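PDB 7D34: ATP-dependent Clp protease adapter protein CLPS1, chloroplastic from Arabidopsis thaliana, which acts as a small adapter that recognises N-degron substrates and probably helps select them for ClpC and the chloroplast Clp protease. Local coordinates for the interface of chains A and B. Sequence-based numbering; all coordinates share one arbitrary frame. Chains: chain A/B, ATP-dependent Clp protease adapter protein CLPS1, chloroplastic.

The interface of chains A and B. Residues chain A 6, 50, 52-53, 78; chain B 46, 48.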
# COMPACT_ATOMS: atom_id res chain seq x y z
N ARG A 6 -4.47 9.96 -1.92
CA ARG A 6 -3.53 8.87 -2.11
C ARG A 6 -3.10 8.81 -3.57
O ARG A 6 -3.94 8.89 -4.47
CB ARG A 6 -4.16 7.55 -1.69
CG ARG A 6 -3.89 7.10 -0.27
CD ARG A 6 -5.16 6.72 0.48
NE ARG A 6 -5.67 5.38 0.17
CZ ARG A 6 -6.57 4.73 0.91
NH1 ARG A 6 -6.98 3.53 0.57
NH2 ARG A 6 -7.02 5.27 2.02
N VAL A 50 0.66 2.27 -2.01
CA VAL A 50 0.55 3.70 -1.78
C VAL A 50 1.93 4.32 -1.98
O VAL A 50 2.89 3.97 -1.29
CB VAL A 50 0.00 4.01 -0.38
CG1 VAL A 50 0.10 5.53 -0.08
CG2 VAL A 50 -1.42 3.44 -0.27
N ILE A 52 2.52 7.94 -2.05
CA ILE A 52 2.61 9.12 -1.21
C ILE A 52 1.19 9.59 -0.88
O ILE A 52 0.25 9.35 -1.65
CB ILE A 52 3.42 10.24 -1.91
CG1 ILE A 52 3.45 11.52 -1.06
CG2 ILE A 52 2.86 10.49 -3.30
CD1 ILE A 52 4.68 12.38 -1.34
N VAL A 53 1.04 10.28 0.24
CA VAL A 53 -0.21 10.93 0.60
C VAL A 53 0.07 12.43 0.58
O VAL A 53 1.01 12.91 1.23
CB VAL A 53 -0.72 10.46 1.98
CG1 VAL A 53 -2.06 11.14 2.29
CG2 VAL A 53 -0.84 8.92 2.04
N ASP A 78 -7.99 9.90 0.75
CA ASP A 78 -7.44 9.13 1.86
C ASP A 78 -8.52 8.93 2.93
O ASP A 78 -8.55 9.59 3.98
CB ASP A 78 -6.20 9.79 2.43
CG ASP A 78 -5.47 8.91 3.43
OD1 ASP A 78 -5.67 7.67 3.40
OD2 ASP A 78 -4.72 9.44 4.26
N ASN B 46 3.50 6.04 5.55
CA ASN B 46 2.44 6.78 4.88
C ASN B 46 1.15 6.83 5.70
O ASN B 46 0.17 7.43 5.23
CB ASN B 46 2.14 6.20 3.50
CG ASN B 46 3.30 6.35 2.55
OD1 ASN B 46 3.82 7.44 2.36
ND2 ASN B 46 3.68 5.27 1.90
N LEU B 48 -0.79 4.33 6.18
CA LEU B 48 -1.62 3.23 5.76
C LEU B 48 -0.89 2.48 4.66
O LEU B 48 -0.12 3.07 3.90
CB LEU B 48 -2.98 3.72 5.26
CG LEU B 48 -3.02 4.29 3.84
CD1 LEU B 48 -4.50 4.50 3.43
CD2 LEU B 48 -2.16 5.56 3.68
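B:Leu48 wedges its CG between its own backbone N and carbonyl carbon, and chi1 79° and chi2 170° together turn both methyls towards chain A; opposite it, the chain of A:Arg6 bends at chi2 and chi3 and lays its guanidinium across CD1. That methyl sits over one face of the flat group, displaced from the centre towards the NH2 edge, with CD1 of B:Leu48 3.3 Å from CZ of A:Arg6. The NH2 end of A:Arg6 is nearer still to the methyl, a spacing too short to carry weight. NH2 of A:Arg6 also gives a hydrogen bond and salt bridge within chain A, 3.1 Å to carboxylate OD1 of A:Asp78 (161° at H). It meets the anti lone pair of OD1, with the acceptor nearly in the guanidinium plane, and this bond should limit the rotation of the group lying against the leucine. OD1 of A:Asp78 also borders CD1 of B:Leu48 at 3.4 Å, the aspartate and leucine side chains running past each other in opposite directions. An alanine in place of A:Arg6 would probably leave the A:Asp78 carboxylate without its charged mate and open a gap over CD1 of B:Leu48.

The other methyl, CD2 of B:Leu48, lies 4.0 Å from CG2 of A:Val53, a looser apolar touch. At the C-terminal end of helix 33-46, B:Asn46 faces strand 48-54 of chain A: CB and ND2 lie alongside CG1 of A:Val50, and side-chain OD1 comes near CA of A:Ile52. No polar pair bonds across this patch, which probably relies on close fit and carbon contacts. Both chains are copies of the part of the chloroplast adapter that holds its ClpS-family sequence, and the two-fold interface repeats the patch with chains exchanged; the pairing may belong to the crystal only. The amide ND2 of B:Asn46 stops 3.5 Å from the carbonyl O of A:Val50.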